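Local coordinates for protein putative alpha-L-fucosidase (Bacteroides thetaiotaomicron, PDB 4H41) that is a putative alpha-L-fucosidase with a TIM-barrel fold, probably acting in the breakdown of host glycans by a gut bacterium, at residues 86-91 and 139-144; 123-128 and 132-137. All coordinates share one frame; numbering follows the deposited sequence.

Along the chain, the short helix 87-91 comes first, lying between the second and third strands of the eight-stranded parallel barrel. Interaction 1 packs it against residues 139-144 of helix 136-151, closing a loop that runs through helix 101-111, strand 115-119 and helix 125-129. Interaction 2 lies nested inside this loop: residues 123-128, just past strand 115-119, fold back on 132-137 across a three-residue link. Both contacts use helix 136-151, the second through residues at and just before its N-terminal end and the first within its opening turns, with centres about 15 Å apart. Together they fasten the connection before the third strand, and the residues that directly follow that strand, to helix 136-151 and its approach.

Interaction 1 of 2, residues 86-91 and 139-144; sequences SPYLLK and NKYVID
Tyr-88 and Tyr-141 lay their rings face to face in an offset stack, planes 3° apart and centroids 4.3 Å from each other. The offset puts CE1 of Tyr-88 at 3.4 Å from CG of Tyr-141, toward the rim of the Tyr-141 ring, while CB of Tyr-141 sits over the centre of the Tyr-88 ring, 3.5 Å from its centroid, as a CH-pi contact. The Tyr-88 ring thus covers the root of the Tyr-141 side chain as well as part of its ring. Beside the stack, Leu-89 adds a looser apolar touch, its CD1 lying 4.4 Å from CG2 of Val-142. This is helix-on-helix packing on the outside of a TIM barrel: the short helix 87-91, in the connection between the second and third strands, rests on helix 136-151, which leads into the fourth. In Tyr-88, CG stands anti to the backbone N (chi1 173°), carrying the ring across to the second helix; its hydroxyl is hydrogen-bonded to OD1 of Asp-138, so the outer end of the ring is tethered to that same helix. The start of 87-91 is fixed by Ser-86, an N-cap residue whose OG accepts from Leu-89 N at 2.8 Å in a nearly straight bond (170°). Glu-145, further along helix 136-151, reaches back to this helix start, with OE2 hydrogen-bonded to Ser-86 OG and OE1 to Tyr-88 N. Behind the contact, Asn-139 is pinned by Tyr-121 N and Glu-135 O, and Leu-89 and Val-142 pack onto Tyr-121 and Tyr-84, respectively.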
loop_
_atom_site.group_PDB
_atom_site.type_symbol
_atom_site.label_atom_id
_atom_site.label_comp_id
_atom_site.label_asym_id
_atom_site.label_seq_id
_atom_site.Cartn_x
_atom_site.Cartn_y
_atom_site.Cartn_z
ATOM N N SER B 86 -7.577 -30.962 -6.664
ATOM C CA SER B 86 -7.501 -32.034 -5.673
ATOM C C SER B 86 -8.802 -32.808 -5.546
ATOM O O SER B 86 -9.752 -32.263 -5.000
ATOM C CB SER B 86 -7.166 -31.441 -4.302
ATOM O OG SER B 86 -7.400 -32.352 -3.239
ATOM N N PRO B 87 -8.869 -34.109 -5.916
ATOM C CA PRO B 87 -10.120 -34.851 -5.700
ATOM C C PRO B 87 -10.542 -34.837 -4.227
ATOM O O PRO B 87 -11.707 -34.643 -3.928
ATOM C CB PRO B 87 -9.783 -36.280 -6.181
ATOM C CG PRO B 87 -8.665 -36.094 -7.114
ATOM C CD PRO B 87 -7.867 -34.942 -6.604
ATOM N N TYR B 88 -9.586 -34.933 -3.301
ATOM C CA TYR B 88 -9.907 -34.931 -1.872
ATOM C C TYR B 88 -10.469 -33.589 -1.402
ATOM O O TYR B 88 -11.519 -33.571 -0.766
ATOM C CB TYR B 88 -8.664 -35.306 -1.045
ATOM C CG TYR B 88 -8.871 -35.171 0.448
ATOM C CD1 TYR B 88 -9.587 -36.122 1.157
ATOM C CD2 TYR B 88 -8.348 -34.093 1.150
ATOM C CE1 TYR B 88 -9.769 -36.010 2.533
ATOM C CE2 TYR B 88 -8.556 -33.950 2.516
ATOM C CZ TYR B 88 -9.254 -34.920 3.210
ATOM O OH TYR B 88 -9.432 -34.825 4.570
ATOM N N LEU B 89 -9.767 -32.472 -1.678
ATOM C CA LEU B 89 -10.214 -31.163 -1.207
ATOM C C LEU B 89 -11.521 -30.745 -1.887
ATOM O O LEU B 89 -12.368 -30.147 -1.240
ATOM C CB LEU B 89 -9.135 -30.102 -1.416
ATOM C CG LEU B 89 -7.826 -30.300 -0.617
ATOM C CD1 LEU B 89 -6.790 -29.288 -1.015
ATOM C CD2 LEU B 89 -8.067 -30.234 0.901
ATOM N N LEU B 90 -11.734 -31.148 -3.141
ATOM C CA LEU B 90 -13.001 -30.860 -3.815
ATOM C C LEU B 90 -14.157 -31.593 -3.120
ATOM O O LEU B 90 -15.233 -31.012 -2.945
ATOM C CB LEU B 90 -12.932 -31.251 -5.291
ATOM C CG LEU B 90 -12.096 -30.307 -6.151
ATOM C CD1 LEU B 90 -11.767 -30.964 -7.496
ATOM C CD2 LEU B 90 -12.812 -28.957 -6.361
ATOM N N LYS B 91 -13.934 -32.834 -2.668
ATOM C CA LYS B 91 -14.963 -33.582 -1.929
ATOM C C LYS B 91 -15.259 -32.942 -0.575
ATOM O O LYS B 91 -16.382 -33.042 -0.102
ATOM C CB LYS B 91 -14.569 -35.052 -1.714
ATOM C CG LYS B 91 -14.637 -35.893 -2.968
ATOM C CD LYS B 91 -14.121 -37.341 -2.742
ATOM C CE LYS B 91 -12.951 -37.689 -3.643
ATOM N NZ LYS B 91 -12.604 -39.134 -3.611
ATOM N N ASN B 139 -3.469 -33.577 5.148
ATOM C CA ASN B 139 -2.229 -33.794 4.426
ATOM C C ASN B 139 -1.977 -35.278 4.182
ATOM O O ASN B 139 -1.315 -35.570 3.202
ATOM C CB ASN B 139 -1.053 -33.141 5.075
ATOM C CG ASN B 139 -0.987 -31.703 4.688
ATOM O OD1 ASN B 139 -0.812 -31.362 3.488
ATOM N ND2 ASN B 139 -1.246 -30.824 5.631
ATOM N N LYS B 140 -2.559 -36.213 4.971
ATOM C CA LYS B 140 -2.428 -37.630 4.635
ATOM C C LYS B 140 -2.989 -37.914 3.244
ATOM O O LYS B 140 -2.390 -38.684 2.489
ATOM C CB LYS B 140 -3.121 -38.541 5.657
ATOM C CG LYS B 140 -2.550 -38.447 7.047
ATOM C CD LYS B 140 -2.951 -39.631 7.880
ATOM C CE LYS B 140 -2.568 -39.388 9.316
ATOM N NZ LYS B 140 -2.639 -40.610 10.155
ATOM N N TYR B 141 -4.112 -37.291 2.901
ATOM C CA TYR B 141 -4.751 -37.476 1.598
ATOM C C TYR B 141 -4.057 -36.670 0.528
ATOM O O TYR B 141 -3.880 -37.170 -0.574
ATOM C CB TYR B 141 -6.223 -37.072 1.655
ATOM C CG TYR B 141 -7.016 -37.958 2.574
ATOM C CD1 TYR B 141 -7.570 -39.151 2.118
ATOM C CD2 TYR B 141 -7.159 -37.645 3.916
ATOM C CE1 TYR B 141 -8.297 -39.981 2.967
ATOM C CE2 TYR B 141 -7.864 -38.473 4.780
ATOM C CZ TYR B 141 -8.428 -39.648 4.304
ATOM O OH TYR B 141 -9.122 -40.467 5.163
ATOM N N VAL B 142 -3.658 -35.424 0.843
ATOM C CA VAL B 142 -2.985 -34.546 -0.116
ATOM C C VAL B 142 -1.658 -35.146 -0.550
ATOM O O VAL B 142 -1.390 -35.212 -1.753
ATOM C CB VAL B 142 -2.815 -33.113 0.443
ATOM C CG1 VAL B 142 -1.841 -32.278 -0.404
ATOM C CG2 VAL B 142 -4.176 -32.402 0.555
ATOM N N ILE B 143 -0.805 -35.523 0.410
ATOM C CA ILE B 143 0.475 -36.145 0.083
ATOM C C ILE B 143 0.263 -37.366 -0.828
ATOM O O ILE B 143 0.943 -37.478 -1.835
ATOM C CB ILE B 143 1.257 -36.511 1.370
ATOM C CG1 ILE B 143 1.667 -35.216 2.134
ATOM C CG2 ILE B 143 2.518 -37.370 1.054
ATOM C CD1 ILE B 143 2.025 -35.455 3.666
ATOM N N ASP B 144 -0.668 -38.249 -0.489
ATOM C CA ASP B 144 -0.931 -39.475 -1.266
ATOM C C ASP B 144 -1.330 -39.157 -2.724
ATOM O O ASP B 144 -0.709 -39.664 -3.655
ATOM C CB ASP B 144 -2.023 -40.298 -0.607
ATOM C CG ASP B 144 -2.515 -41.450 -1.486
ATOM O OD1 ASP B 144 -1.690 -42.346 -1.809
ATOM O OD2 ASP B 144 -3.703 -41.399 -1.938
#

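Interaction 2 of 2, residues 123-128 and 132-137; sequences SGRYWD and LSWEIE. With NA (sodium ion), chain Q.
Glu-135 reaches Ser-123 and Tyr-126 by a bent chain: CG lies anti to the carbonyl carbon (chi1 -61°), and a second turn at chi2, -57°, folds the carboxylate back toward the start of helix 125-129. Ser-123 turns OG between its own backbone N and carbonyl carbon, bringing the hydroxyl to the same carboxylate. There, OE1 accepts the Ser-123 backbone N-H at 2.8 Å, on the syn side and well out of the carboxylate plane, whereas OE2 accepts from Ser-123 OG at 2.9 Å. The anti lone pair of OE2 takes the N-H of Tyr-126 at 3.0 Å. A water donates to OE2 and accepts from Trp-127 N.

Next to this polar cluster, CD1 of Leu-132 lies over one face of the Tyr-126 ring, 3.9 Å from its centroid, a CH-pi contact offset toward the rim. The Tyr-126 hydroxyl is bound to Glu-165 O, while Leu-132 continues onto Phe-177 and Ala-176 of helix 173-187. On the more exposed side, CB of Arg-125 meets CB of Trp-134 at 3.5 Å; the two side chains cross at about a right angle, and the guanidinium extends to a salt bridge with Asp-138. Ser-133 faces away from 123-128, its OG coordinating a sodium ion at 2.4 Å and hydrogen-bonded to Asp-131 OD1. Ser-133, Trp-134 and Ile-136 help line a pocket occupied in this crystal by a polyether molecule, probably from the crystallisation liquor.

The contact joins the segment after the third barrel strand to the lead-in of helix 136-151. Bonds on both oxygens fix the rotation of the buried Glu-135 carboxylate and bind 123-128 to 132-137, OE2 taking one helix-start N-H directly, from Tyr-126, and another through the water, from Trp-127.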
loop_
_atom_site.group_PDB
_atom_site.type_symbol
_atom_site.label_atom_id
_atom_site.label_comp_id
_atom_site.label_asym_id
_atom_site.label_seq_id
_atom_site.Cartn_x
_atom_site.Cartn_y
_atom_site.Cartn_z
ATOM N N SER B 123 -5.046 -26.079 6.441
ATOM C CA SER B 123 -6.514 -26.091 6.594
ATOM C C SER B 123 -7.102 -24.903 7.325
ATOM O O SER B 123 -8.322 -24.752 7.290
ATOM C CB SER B 123 -6.976 -27.348 7.335
ATOM O OG SER B 123 -6.749 -27.250 8.737
ATOM N N GLY B 124 -6.295 -24.155 8.051
ATOM C CA GLY B 124 -6.750 -23.055 8.889
ATOM C C GLY B 124 -7.024 -23.472 10.328
ATOM O O GLY B 124 -7.092 -22.619 11.206
ATOM N N ARG B 125 -7.138 -24.785 10.607
ATOM C CA ARG B 125 -7.461 -25.308 11.943
ATOM C C ARG B 125 -6.361 -25.010 12.955
ATOM O O ARG B 125 -6.660 -24.639 14.088
ATOM C CB ARG B 125 -7.704 -26.824 11.899
ATOM C CG ARG B 125 -9.000 -27.183 11.194
ATOM C CD ARG B 125 -9.262 -28.688 11.232
ATOM N NE ARG B 125 -10.244 -29.061 10.207
ATOM C CZ ARG B 125 -9.982 -29.547 8.994
ATOM N NH1 ARG B 125 -8.736 -29.799 8.626
ATOM N NH2 ARG B 125 -10.974 -29.823 8.153
ATOM N N TYR B 126 -5.093 -25.153 12.554
ATOM C CA TYR B 126 -3.996 -24.796 13.434
ATOM C C TYR B 126 -4.049 -23.281 13.747
ATOM O O TYR B 126 -3.959 -22.885 14.912
ATOM C CB TYR B 126 -2.640 -25.180 12.809
ATOM C CG TYR B 126 -1.487 -24.343 13.315
ATOM C CD1 TYR B 126 -1.099 -24.385 14.649
ATOM C CD2 TYR B 126 -0.761 -23.533 12.456
ATOM C CE1 TYR B 126 -0.029 -23.622 15.117
ATOM C CE2 TYR B 126 0.307 -22.763 12.916
ATOM C CZ TYR B 126 0.691 -22.836 14.244
ATOM O OH TYR B 126 1.737 -22.088 14.746
ATOM N N TRP B 127 -4.220 -22.445 12.727
ATOM C CA TRP B 127 -4.287 -20.985 12.973
ATOM C C TRP B 127 -5.450 -20.619 13.921
ATOM O O TRP B 127 -5.306 -19.724 14.740
ATOM C CB TRP B 127 -4.424 -20.213 11.667
ATOM C CG TRP B 127 -3.203 -20.314 10.804
ATOM C CD1 TRP B 127 -3.126 -20.855 9.556
ATOM C CD2 TRP B 127 -1.871 -19.921 11.157
ATOM N NE1 TRP B 127 -1.839 -20.799 9.093
ATOM C CE2 TRP B 127 -1.035 -20.256 10.067
ATOM C CE3 TRP B 127 -1.296 -19.289 12.284
ATOM C CZ2 TRP B 127 0.344 -20.008 10.076
ATOM C CZ3 TRP B 127 0.078 -19.020 12.273
ATOM C CH2 TRP B 127 0.863 -19.314 11.152
ATOM N N ASP B 128 -6.562 -21.330 13.834
ATOM C CA ASP B 128 -7.723 -21.065 14.680
ATOM C C ASP B 128 -7.620 -21.643 16.101
ATOM O O ASP B 128 -8.406 -21.237 16.950
ATOM C CB ASP B 128 -8.989 -21.613 14.009
ATOM C CG ASP B 128 -9.346 -20.883 12.729
ATOM O OD1 ASP B 128 -8.769 -19.805 12.482
ATOM O OD2 ASP B 128 -10.124 -21.440 11.923
ATOM N N LEU B 132 -1.010 -27.647 16.164
ATOM C CA LEU B 132 -0.576 -27.997 14.801
ATOM C C LEU B 132 -0.963 -29.405 14.384
ATOM O O LEU B 132 -1.004 -29.669 13.183
ATOM C CB LEU B 132 0.946 -27.821 14.663
ATOM C CG LEU B 132 1.537 -27.848 13.246
ATOM C CD1 LEU B 132 0.842 -26.912 12.307
ATOM C CD2 LEU B 132 3.013 -27.509 13.281
ATOM N N SER B 133 -1.304 -30.284 15.336
ATOM C CA SER B 133 -1.651 -31.671 15.010
ATOM C C SER B 133 -2.937 -31.741 14.167
ATOM O O SER B 133 -3.132 -32.756 13.503
ATOM C CB SER B 133 -1.731 -32.528 16.278
ATOM O OG SER B 133 -2.860 -32.212 17.066
ATOM N N TRP B 134 -3.791 -30.664 14.129
ATOM C CA TRP B 134 -4.975 -30.627 13.263
ATOM C C TRP B 134 -4.623 -30.681 11.777
ATOM O O TRP B 134 -5.474 -31.046 10.972
ATOM C CB TRP B 134 -5.798 -29.343 13.478
ATOM C CG TRP B 134 -6.554 -29.297 14.755
ATOM C CD1 TRP B 134 -6.356 -28.445 15.794
ATOM C CD2 TRP B 134 -7.715 -30.069 15.086
ATOM N NE1 TRP B 134 -7.253 -28.704 16.802
ATOM C CE2 TRP B 134 -8.106 -29.694 16.391
ATOM C CE3 TRP B 134 -8.447 -31.058 14.415
ATOM C CZ2 TRP B 134 -9.213 -30.258 17.030
ATOM C CZ3 TRP B 134 -9.541 -31.632 15.056
ATOM C CH2 TRP B 134 -9.861 -31.293 16.380
ATOM N N GLU B 135 -3.389 -30.302 11.396
ATOM C CA GLU B 135 -3.007 -30.267 9.985
ATOM C C GLU B 135 -2.606 -31.625 9.421
ATOM O O GLU B 135 -2.450 -31.769 8.204
ATOM C CB GLU B 135 -1.870 -29.262 9.814
ATOM C CG GLU B 135 -2.254 -27.830 10.204
ATOM C CD GLU B 135 -3.453 -27.300 9.437
ATOM O OE1 GLU B 135 -3.644 -27.727 8.276
ATOM O OE2 GLU B 135 -4.287 -26.594 10.042
ATOM N N ILE B 136 -2.441 -32.621 10.274
ATOM C CA ILE B 136 -1.981 -33.927 9.813
ATOM C C ILE B 136 -2.989 -34.614 8.887
ATOM O O ILE B 136 -2.587 -35.102 7.832
ATOM C CB ILE B 136 -1.673 -34.857 11.012
ATOM C CG1 ILE B 136 -0.565 -34.270 11.938
ATOM C CG2 ILE B 136 -1.240 -36.248 10.495
ATOM C CD1 ILE B 136 -0.504 -34.938 13.261
ATOM N N GLU B 137 -4.268 -34.712 9.296
ATOM C CA GLU B 137 -5.238 -35.542 8.583
ATOM C C GLU B 137 -5.430 -35.191 7.115
ATOM O O GLU B 137 -5.334 -36.100 6.286
ATOM C CB GLU B 137 -6.592 -35.548 9.279
ATOM C CG GLU B 137 -7.526 -36.616 8.728
ATOM C CD GLU B 137 -8.611 -37.067 9.684
ATOM O OE1 GLU B 137 -9.114 -36.218 10.456
ATOM O OE2 GLU B 137 -8.966 -38.268 9.652
HETATM NA NA NA Q . -3.425 -34.277 18.233
HETATM O O HOH W 1 -3.932 -23.840 10.056
#